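Long-range contacts in Cwp19 (Clostridioides difficile, PDB 5OQ3), which probably hydrolyses glycosidic bonds through this TIM-barrel glycoside hydrolase domain, and may, as a whole protein, act as an N-acetylmuramoyl-L-alanine amidase: residues A[80-88]-A[99-107]; A[168-179]-A[224-233]. All blocks are in the same frame, centred on the assembly; numbering follows the deposited sequence.

Contact 1 of 2, residues A[80-88]-A[99-107]; sequences LYKSNINPW and DPGYDPLPF. With EDO (1,2-ethanediol), chain C.
The indole of Trp88 lies against the backbone and ring of Asp99-Pro100, in the beta-alpha loop that leads from strand 68-74 to helix 104-114 of the TIM barrel. Two CH-pi contacts share one face of the indole. Pro100 CD stands 3.6 Å from the centroid of the six-membered ring, almost on its normal, and Asp99 CA 3.8 Å from that of the five-membered ring. With Trp88 CG turned anti to its own carbonyl carbon (chi1 -67°), the far rim of the indole reaches on to the start of the helix, where CZ3 meets Pro104 CD at 3.9 Å. The opposite face carries Tyr81 O and a 1,2-ethanediol, probably from the crystallisation liquor, whose O1 donates to Tyr81 O; the placement of the diol's other end is doubtful. At the other end of the contact, the side chains of Tyr81 and Leu105 lie alongside each other, heading in a common direction, Tyr81 CB 3.7 Å from Leu105 CD2. Between these two patches sits the carboxylate of Asp103, the N-cap of helix 104-114. Its OD1 accepts from Leu105 N, which comes in from above the carboxylate plane, and its OD2 takes a weak, long bond from Lys82 N. Tyr182 OH, outside both segments, also bonds to OD2, so the cap carboxylate meets the helix start, Tyr182 and, weakly, the backbone at Lys82. Helix 90-93 backs the packing, with Leu92 touching Leu80, Pro100 and Pro104. Asp99 OD1 closes an Asx turn by accepting from Gly101 N, which helps to hold the carboxylate beside the indole, their planes 34° apart. A water in the plane of the indole, at its edge, accepts from Trp88 NE1 at 2.9 Å and donates weakly to Asp99 OD2.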
loop_
_atom_site.group_PDB
_atom_site.type_symbol
_atom_site.label_atom_id
_atom_site.label_comp_id
_atom_site.label_asym_id
_atom_site.label_seq_id
_atom_site.Cartn_x
_atom_site.Cartn_y
_atom_site.Cartn_z
ATOM N N LEU A 80 7.652 -5.524 -11.425
ATOM C CA LEU A 80 7.170 -6.787 -11.970
ATOM C C LEU A 80 6.504 -6.536 -13.329
ATOM O O LEU A 80 5.443 -7.068 -13.626
ATOM C CB LEU A 80 6.231 -7.497 -10.979
ATOM C CG LEU A 80 6.976 -8.130 -9.788
ATOM C CD1 LEU A 80 7.273 -7.176 -8.655
ATOM C CD2 LEU A 80 6.285 -9.354 -9.243
ATOM N N TYR A 81 7.154 -5.700 -14.145
ATOM C CA TYR A 81 6.648 -5.298 -15.460
ATOM C C TYR A 81 7.850 -4.787 -16.247
ATOM O O TYR A 81 8.877 -4.425 -15.649
ATOM C CB TYR A 81 5.595 -4.199 -15.374
ATOM C CG TYR A 81 5.993 -2.967 -14.564
ATOM C CD1 TYR A 81 5.823 -2.924 -13.181
ATOM C CD2 TYR A 81 6.565 -1.855 -15.168
ATOM C CE1 TYR A 81 6.177 -1.803 -12.448
ATOM C CE2 TYR A 81 6.925 -0.739 -14.448
ATOM C CZ TYR A 81 6.747 -0.716 -13.087
ATOM O OH TYR A 81 7.102 0.402 -12.360
ATOM N N LYS A 82 7.696 -4.726 -17.560
ATOM C CA LYS A 82 8.710 -4.208 -18.465
ATOM C C LYS A 82 8.771 -2.685 -18.310
ATOM O O LYS A 82 7.751 -1.984 -18.411
ATOM C CB LYS A 82 8.383 -4.600 -19.890
ATOM C CG LYS A 82 9.462 -4.257 -20.883
ATOM C CD LYS A 82 9.224 -5.017 -22.184
ATOM C CE LYS A 82 10.387 -4.846 -23.129
ATOM N NZ LYS A 82 9.899 -5.297 -24.467
ATOM N N SER A 83 9.969 -2.169 -18.037
ATOM C CA SER A 83 10.181 -0.761 -17.683
ATOM C C SER A 83 11.466 -0.263 -18.341
ATOM O O SER A 83 12.436 -1.009 -18.435
ATOM C CB SER A 83 10.329 -0.625 -16.171
ATOM O OG SER A 83 10.536 0.721 -15.788
ATOM N N ASN A 84 11.469 1.005 -18.726
ATOM C CA ASN A 84 12.666 1.713 -19.167
ATOM C C ASN A 84 13.222 2.617 -18.030
ATOM O O ASN A 84 14.089 3.447 -18.263
ATOM C CB ASN A 84 12.337 2.567 -20.416
ATOM C CG ASN A 84 11.973 1.737 -21.637
ATOM O OD1 ASN A 84 12.482 0.624 -21.836
ATOM N ND2 ASN A 84 11.123 2.298 -22.496
ATOM N N ILE A 85 12.699 2.467 -16.810
ATOM C CA ILE A 85 13.064 3.308 -15.653
ATOM C C ILE A 85 13.594 2.450 -14.485
ATOM O O ILE A 85 14.609 2.786 -13.872
ATOM C CB ILE A 85 11.839 4.142 -15.164
ATOM C CG1 ILE A 85 11.241 4.981 -16.313
ATOM C CG2 ILE A 85 12.223 5.030 -13.972
ATOM C CD1 ILE A 85 9.900 5.601 -15.964
ATOM N N ASN A 86 12.883 1.384 -14.135
ATOM C CA ASN A 86 13.129 0.632 -12.922
ATOM C C ASN A 86 13.506 -0.790 -13.264
ATOM O O ASN A 86 13.071 -1.332 -14.270
ATOM C CB ASN A 86 11.872 0.675 -12.023
ATOM C CG ASN A 86 11.648 2.050 -11.456
ATOM O OD1 ASN A 86 12.416 2.496 -10.636
ATOM N ND2 ASN A 86 10.615 2.740 -11.936
ATOM N N PRO A 87 14.343 -1.430 -12.417
ATOM C CA PRO A 87 14.878 -2.763 -12.722
ATOM C C PRO A 87 13.885 -3.872 -12.430
ATOM O O PRO A 87 13.049 -3.745 -11.520
ATOM C CB PRO A 87 16.030 -2.905 -11.727
ATOM C CG PRO A 87 15.597 -2.045 -10.567
ATOM C CD PRO A 87 14.956 -0.845 -11.216
ATOM N N TRP A 88 14.021 -5.013 -13.124
ATOM C CA TRP A 88 13.200 -6.184 -12.804
ATOM C C TRP A 88 13.334 -6.578 -11.345
ATOM O O TRP A 88 14.446 -6.642 -10.799
ATOM C CB TRP A 88 13.583 -7.396 -13.662
ATOM C CG TRP A 88 13.276 -7.270 -15.129
ATOM C CD1 TRP A 88 14.158 -7.057 -16.152
ATOM C CD2 TRP A 88 11.990 -7.412 -15.724
ATOM N NE1 TRP A 88 13.484 -7.043 -17.351
ATOM C CE2 TRP A 88 12.157 -7.302 -17.115
ATOM C CE3 TRP A 88 10.702 -7.658 -15.206
ATOM C CZ2 TRP A 88 11.072 -7.378 -18.012
ATOM C CZ3 TRP A 88 9.627 -7.732 -16.098
ATOM C CH2 TRP A 88 9.830 -7.614 -17.482
ATOM N N ASP A 99 15.990 -10.296 -16.246
ATOM C CA ASP A 99 14.788 -10.447 -17.052
ATOM C C ASP A 99 14.250 -11.852 -16.810
ATOM O O ASP A 99 14.959 -12.826 -17.020
ATOM C CB ASP A 99 15.131 -10.242 -18.540
ATOM C CG ASP A 99 13.911 -10.147 -19.430
ATOM O OD1 ASP A 99 12.922 -10.832 -19.186
ATOM O OD2 ASP A 99 13.957 -9.378 -20.407
ATOM N N PRO A 100 12.984 -11.970 -16.383
ATOM C CA PRO A 100 12.427 -13.291 -16.134
ATOM C C PRO A 100 11.976 -14.032 -17.402
ATOM O O PRO A 100 11.463 -15.142 -17.309
ATOM C CB PRO A 100 11.241 -13.015 -15.220
ATOM C CG PRO A 100 10.866 -11.608 -15.470
ATOM C CD PRO A 100 12.027 -10.895 -16.065
ATOM N N GLY A 101 12.164 -13.423 -18.576
ATOM C CA GLY A 101 11.832 -14.086 -19.837
ATOM C C GLY A 101 10.403 -13.846 -20.288
ATOM O O GLY A 101 10.029 -14.266 -21.373
ATOM N N TYR A 102 9.626 -13.113 -19.483
ATOM C CA TYR A 102 8.293 -12.676 -19.865
ATOM C C TYR A 102 7.964 -11.478 -19.010
ATOM O O TYR A 102 8.594 -11.244 -17.986
ATOM C CB TYR A 102 7.271 -13.794 -19.617
ATOM C CG TYR A 102 6.859 -14.071 -18.208
ATOM C CD1 TYR A 102 7.759 -14.569 -17.287
ATOM C CD2 TYR A 102 5.533 -13.868 -17.795
ATOM C CE1 TYR A 102 7.375 -14.820 -15.969
ATOM C CE2 TYR A 102 5.132 -14.169 -16.498
ATOM C CZ TYR A 102 6.054 -14.609 -15.581
ATOM O OH TYR A 102 5.642 -14.854 -14.276
ATOM N N ASP A 103 6.957 -10.721 -19.414
ATOM C CA ASP A 103 6.470 -9.590 -18.624
ATOM C C ASP A 103 5.250 -10.100 -17.866
ATOM O O ASP A 103 4.233 -10.391 -18.477
ATOM C CB ASP A 103 6.100 -8.455 -19.560
ATOM C CG ASP A 103 5.557 -7.219 -18.811
ATOM O OD1 ASP A 103 5.429 -7.246 -17.582
ATOM O OD2 ASP A 103 5.292 -6.200 -19.468
ATOM N N PRO A 104 5.322 -10.219 -16.528
ATOM C CA PRO A 104 4.157 -10.757 -15.809
ATOM C C PRO A 104 2.936 -9.854 -15.821
ATOM O O PRO A 104 1.814 -10.357 -15.759
ATOM C CB PRO A 104 4.635 -10.923 -14.364
ATOM C CG PRO A 104 6.101 -10.705 -14.405
ATOM C CD PRO A 104 6.446 -9.964 -15.641
ATOM N N LEU A 105 3.125 -8.541 -15.915
ATOM C CA LEU A 105 2.002 -7.650 -15.640
ATOM C C LEU A 105 0.780 -7.780 -16.578
ATOM O O LEU A 105 -0.350 -7.800 -16.078
ATOM C CB LEU A 105 2.465 -6.185 -15.486
ATOM C CG LEU A 105 1.420 -5.182 -15.056
ATOM C CD1 LEU A 105 0.755 -5.607 -13.748
ATOM C CD2 LEU A 105 1.999 -3.779 -14.908
ATOM N N PRO A 106 0.998 -7.912 -17.913
ATOM C CA PRO A 106 -0.162 -8.134 -18.801
ATOM C C PRO A 106 -0.982 -9.343 -18.368
ATOM O O PRO A 106 -2.220 -9.316 -18.450
ATOM C CB PRO A 106 0.479 -8.317 -20.175
ATOM C CG PRO A 106 1.719 -7.525 -20.094
ATOM C CD PRO A 106 2.232 -7.710 -18.708
ATOM N N PHE A 107 -0.299 -10.433 -17.993
ATOM C CA PHE A 107 -0.975 -11.626 -17.527
ATOM C C PHE A 107 -1.746 -11.400 -16.229
ATOM O O PHE A 107 -2.933 -11.766 -16.104
ATOM C CB PHE A 107 0.034 -12.740 -17.328
ATOM C CG PHE A 107 -0.572 -14.062 -17.002
ATOM C CD1 PHE A 107 -0.994 -14.922 -18.040
ATOM C CD2 PHE A 107 -0.697 -14.493 -15.694
ATOM C CE1 PHE A 107 -1.540 -16.176 -17.756
ATOM C CE2 PHE A 107 -1.238 -15.753 -15.405
ATOM C CZ PHE A 107 -1.669 -16.584 -16.432
HETATM C C1 EDO C . 12.521 -3.834 -15.984
HETATM O O1 EDO C . 11.471 -4.207 -15.136
HETATM C C2 EDO C . 12.153 -4.107 -17.369
HETATM O O2 EDO C . 12.231 -2.971 -18.188
HETATM O O HOH W 1 15.441 -6.483 -19.394
#

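Contact 2 of 2, residues A[168-179]-A[224-233]; sequences RKYIVDSIAEVV and TLLRDVKASI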
loop_
_atom_site.group_PDB
_atom_site.type_symbol
_atom_site.label_atom_id
_atom_site.label_comp_id
_atom_site.label_asym_id
_atom_site.label_seq_id
_atom_site.Cartn_x
_atom_site.Cartn_y
_atom_site.Cartn_z
ATOM N N ARG A 168 10.403 13.216 -6.340
ATOM C CA ARG A 168 8.972 13.190 -6.569
ATOM C C ARG A 168 8.659 13.001 -8.060
ATOM O O ARG A 168 7.791 12.217 -8.423
ATOM C CB ARG A 168 8.292 14.428 -5.971
ATOM C CG ARG A 168 8.395 14.455 -4.439
ATOM C CD ARG A 168 7.637 15.588 -3.802
ATOM N NE ARG A 168 8.100 16.901 -4.143
ATOM C CZ ARG A 168 8.833 17.669 -3.383
ATOM N NH1 ARG A 168 9.074 18.893 -3.772
ATOM N NH2 ARG A 168 9.398 17.213 -2.283
ATOM N N LYS A 169 9.375 13.731 -8.907
ATOM C CA LYS A 169 9.177 13.589 -10.343
ATOM C C LYS A 169 9.468 12.178 -10.804
ATOM O O LYS A 169 8.749 11.645 -11.662
ATOM C CB LYS A 169 10.003 14.627 -11.113
ATOM C CG LYS A 169 9.938 14.440 -12.595
ATOM C CD LYS A 169 10.665 15.524 -13.350
ATOM C CE LYS A 169 11.149 15.079 -14.708
ATOM N NZ LYS A 169 10.050 14.619 -15.583
ATOM N N TYR A 170 10.557 11.588 -10.297
ATOM C CA TYR A 170 10.889 10.218 -10.684
ATOM C C TYR A 170 9.783 9.227 -10.270
ATOM O O TYR A 170 9.461 8.320 -11.023
ATOM C CB TYR A 170 12.245 9.834 -10.057
ATOM C CG TYR A 170 12.428 8.366 -9.710
ATOM C CD1 TYR A 170 12.566 7.406 -10.691
ATOM C CD2 TYR A 170 12.442 7.935 -8.385
ATOM C CE1 TYR A 170 12.722 6.058 -10.388
ATOM C CE2 TYR A 170 12.602 6.600 -8.051
ATOM C CZ TYR A 170 12.721 5.664 -9.053
ATOM O OH TYR A 170 12.825 4.329 -8.728
ATOM N N ILE A 171 9.256 9.380 -9.072
ATOM C CA ILE A 171 8.149 8.517 -8.647
ATOM C C ILE A 171 6.914 8.726 -9.524
ATOM O O ILE A 171 6.313 7.748 -10.006
ATOM C CB ILE A 171 7.880 8.652 -7.163
ATOM C CG1 ILE A 171 9.084 8.167 -6.350
ATOM C CG2 ILE A 171 6.606 7.891 -6.767
ATOM C CD1 ILE A 171 9.093 8.662 -4.925
ATOM N N VAL A 172 6.573 9.989 -9.780
ATOM C CA VAL A 172 5.463 10.275 -10.691
ATOM C C VAL A 172 5.670 9.606 -12.055
ATOM O O VAL A 172 4.765 8.986 -12.608
ATOM C CB VAL A 172 5.249 11.769 -10.838
ATOM C CG1 VAL A 172 4.282 12.121 -11.947
ATOM C CG2 VAL A 172 4.771 12.356 -9.503
ATOM N N ASP A 173 6.874 9.781 -12.598
ATOM C CA ASP A 173 7.159 9.224 -13.906
ATOM C C ASP A 173 7.126 7.703 -13.902
ATOM O O ASP A 173 6.743 7.087 -14.883
ATOM C CB ASP A 173 8.536 9.745 -14.388
ATOM C CG ASP A 173 8.537 11.246 -14.723
ATOM O OD1 ASP A 173 7.432 11.864 -14.851
ATOM O OD2 ASP A 173 9.653 11.834 -14.829
ATOM N N SER A 174 7.566 7.102 -12.796
ATOM C CA SER A 174 7.550 5.643 -12.668
ATOM C C SER A 174 6.105 5.107 -12.692
ATOM O O SER A 174 5.823 4.110 -13.367
ATOM C CB SER A 174 8.222 5.224 -11.360
ATOM O OG SER A 174 9.630 5.442 -11.310
ATOM N N ILE A 175 5.210 5.802 -12.015
ATOM C CA ILE A 175 3.811 5.413 -12.054
ATOM C C ILE A 175 3.153 5.695 -13.397
ATOM O O ILE A 175 2.386 4.859 -13.909
ATOM C CB ILE A 175 3.096 6.071 -10.884
ATOM C CG1 ILE A 175 3.679 5.441 -9.620
ATOM C CG2 ILE A 175 1.596 5.850 -10.992
ATOM C CD1 ILE A 175 3.426 6.290 -8.430
ATOM N N ALA A 176 3.507 6.838 -13.983
ATOM C CA ALA A 176 2.913 7.232 -15.268
ATOM C C ALA A 176 3.213 6.189 -16.345
ATOM O O ALA A 176 2.373 5.969 -17.220
ATOM C CB ALA A 176 3.389 8.575 -15.689
ATOM N N GLU A 177 4.403 5.588 -16.291
ATOM C CA GLU A 177 4.754 4.559 -17.274
ATOM C C GLU A 177 3.746 3.395 -17.224
ATOM O O GLU A 177 3.309 2.860 -18.239
ATOM C CB GLU A 177 6.179 4.027 -17.000
ATOM C CG GLU A 177 6.684 2.934 -17.939
ATOM C CD GLU A 177 8.079 2.446 -17.575
ATOM O OE1 GLU A 177 8.347 2.070 -16.391
ATOM O OE2 GLU A 177 8.912 2.394 -18.474
ATOM N N VAL A 178 3.420 2.995 -16.007
ATOM C CA VAL A 178 2.504 1.884 -15.817
ATOM C C VAL A 178 1.069 2.274 -16.243
ATOM O O VAL A 178 0.394 1.508 -16.929
ATOM C CB VAL A 178 2.527 1.399 -14.380
ATOM C CG1 VAL A 178 1.474 0.332 -14.134
ATOM C CG2 VAL A 178 3.892 0.873 -14.019
ATOM N N VAL A 179 0.649 3.486 -15.892
ATOM C CA VAL A 179 -0.674 3.978 -16.304
ATOM C C VAL A 179 -0.797 4.022 -17.821
ATOM O O VAL A 179 -1.834 3.653 -18.388
ATOM C CB VAL A 179 -0.952 5.374 -15.690
ATOM C CG1 VAL A 179 -2.271 5.932 -16.153
ATOM C CG2 VAL A 179 -0.895 5.322 -14.178
ATOM N N THR A 224 2.596 16.495 -1.388
ATOM C CA THR A 224 2.932 16.933 -2.737
ATOM C C THR A 224 3.083 15.765 -3.674
ATOM O O THR A 224 2.708 15.820 -4.837
ATOM C CB THR A 224 4.272 17.734 -2.712
ATOM O OG1 THR A 224 4.111 18.908 -1.915
ATOM C CG2 THR A 224 4.647 18.231 -4.044
ATOM N N LEU A 225 3.731 14.710 -3.205
ATOM C CA LEU A 225 3.881 13.501 -4.005
ATOM C C LEU A 225 2.512 12.931 -4.358
ATOM O O LEU A 225 2.216 12.658 -5.521
ATOM C CB LEU A 225 4.716 12.430 -3.293
ATOM C CG LEU A 225 4.781 11.127 -4.087
ATOM C CD1 LEU A 225 5.466 11.284 -5.438
ATOM C CD2 LEU A 225 5.461 10.078 -3.233
ATOM N N LEU A 226 1.664 12.755 -3.354
ATOM C CA LEU A 226 0.322 12.247 -3.614
ATOM C C LEU A 226 -0.448 13.090 -4.599
ATOM O O LEU A 226 -1.048 12.570 -5.555
ATOM C CB LEU A 226 -0.468 12.025 -2.320
ATOM C CG LEU A 226 0.152 11.117 -1.263
ATOM C CD1 LEU A 226 -0.796 10.960 -0.077
ATOM C CD2 LEU A 226 0.627 9.800 -1.702
ATOM N N ARG A 227 -0.445 14.394 -4.372
ATOM C CA ARG A 227 -1.082 15.333 -5.289
ATOM C C ARG A 227 -0.602 15.147 -6.706
ATOM O O ARG A 227 -1.395 15.116 -7.654
ATOM C CB ARG A 227 -0.806 16.758 -4.807
ATOM C CG ARG A 227 -1.429 17.843 -5.642
ATOM C CD ARG A 227 -0.795 19.198 -5.327
ATOM N NE ARG A 227 0.582 19.223 -5.840
ATOM C CZ ARG A 227 1.456 20.200 -5.624
ATOM N NH1 ARG A 227 1.125 21.225 -4.818
ATOM N NH2 ARG A 227 2.666 20.170 -6.203
ATOM N N ASP A 228 0.705 15.090 -6.872
ATOM C CA ASP A 228 1.299 15.067 -8.212
ATOM C C ASP A 228 1.080 13.724 -8.907
ATOM O O ASP A 228 0.872 13.667 -10.096
ATOM C CB ASP A 228 2.805 15.360 -8.129
ATOM C CG ASP A 228 3.128 16.853 -7.839
ATOM O OD1 ASP A 228 2.185 17.691 -7.775
ATOM O OD2 ASP A 228 4.346 17.106 -7.730
ATOM N N VAL A 229 1.051 12.625 -8.166
ATOM C CA VAL A 229 0.736 11.311 -8.712
ATOM C C VAL A 229 -0.730 11.306 -9.165
ATOM O O VAL A 229 -1.034 10.889 -10.293
ATOM C CB VAL A 229 1.004 10.196 -7.658
ATOM C CG1 VAL A 229 0.412 8.847 -8.129
ATOM C CG2 VAL A 229 2.510 10.035 -7.448
ATOM N N LYS A 230 -1.637 11.792 -8.335
ATOM C CA LYS A 230 -3.032 11.857 -8.734
ATOM C C LYS A 230 -3.207 12.661 -10.016
ATOM O O LYS A 230 -3.902 12.233 -10.944
ATOM C CB LYS A 230 -3.934 12.365 -7.599
ATOM C CG LYS A 230 -5.367 12.090 -7.963
ATOM C CD LYS A 230 -6.226 12.102 -6.837
ATOM C CE LYS A 230 -6.548 13.468 -6.578
ATOM N NZ LYS A 230 -7.590 13.892 -7.537
ATOM N N ALA A 231 -2.568 13.832 -10.054
ATOM C CA ALA A 231 -2.712 14.680 -11.241
ATOM C C ALA A 231 -2.179 14.005 -12.498
ATOM O O ALA A 231 -2.755 14.133 -13.577
ATOM C CB ALA A 231 -2.030 16.017 -11.019
ATOM N N SER A 232 -1.057 13.310 -12.370
ATOM C CA SER A 232 -0.462 12.615 -13.496
ATOM C C SER A 232 -1.426 11.552 -14.027
ATOM O O SER A 232 -1.735 11.475 -15.201
ATOM C CB SER A 232 0.872 11.979 -13.076
ATOM O OG SER A 232 1.343 11.109 -14.087
ATOM N N ILE A 233 -1.922 10.730 -13.113
ATOM C CA ILE A 233 -2.876 9.678 -13.464
ATOM C C ILE A 233 -4.061 10.273 -14.209
ATOM O O ILE A 233 -4.398 9.809 -15.331
ATOM C CB ILE A 233 -3.352 8.876 -12.241
ATOM C CG1 ILE A 233 -2.200 8.160 -11.613
ATOM C CG2 ILE A 233 -4.481 7.922 -12.638
ATOM C CD1 ILE A 233 -2.520 7.648 -10.213
HETATM O O HOH W 2 1.984 9.146 -12.000
#
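Val172 is a knob of this helix pair: its side chain drops into the hole framed by Leu225, Asp228, Val229 and Ser232. The two methyls divide the hollow. CG1, anti to the backbone N (chi1 170°), presses on Ser232 CB at 3.6 Å, while CG2 lies 3.8 Å from both Val229 CG2 and Asp228 CB. The side chains of Val172 and Val229 point past one another, so that their CG2 methyls meet flank to flank. Helices 165-181 and 214-236 are neighbouring outer helices of the TIM barrel, crossing here at -31° with their axes 9.4 Å apart; on the barrel side Ile175 and Ile233 both rest on Val187 of strand 186-189. Toward the start of the pair, Leu225 CD1 fits against Ile171 CG2 (3.8 Å) and the carbonyl of Arg168. The arginine chain, bent at chi3, lays one guanidinium face over CB of Thr224, a residue modelled in two conformers, and sends NH2 to Pro162 O. At the far end Val179 CG2 meets Ile233 CG1 at 4.0 Å, nearly at right angles. Beside the knob, Ala176 CB touches Ser232 OG, and a water bridges that hydroxyl to Val172 O, 2.9 Å from each oxygen.

How the contacts relate
From the N terminus, the chain first builds strand 27-32, helix 47-63 and strand 68-74; contact 1 then closes a short loop, with helix 90-93 between its segments, at the start of helix 104-114. After strand 118-123, contact 2 follows in series, neither nesting in nor crossing it, and spans strand 186-189 and helix 202-208 to pair helices 165-181 and 214-236. Their centres lie about 19 Å apart, yet residues 80-88 touch helix 165-181 directly. Probable hydrogen bonds join Ser83 OG to Glu177 OE1 (2.6 Å) and Asn86 OD1 to Tyr170 OH (2.7 Å), and Tyr81 packs on Val178. The loop after strand 68-74 is thus tied to two outer helices.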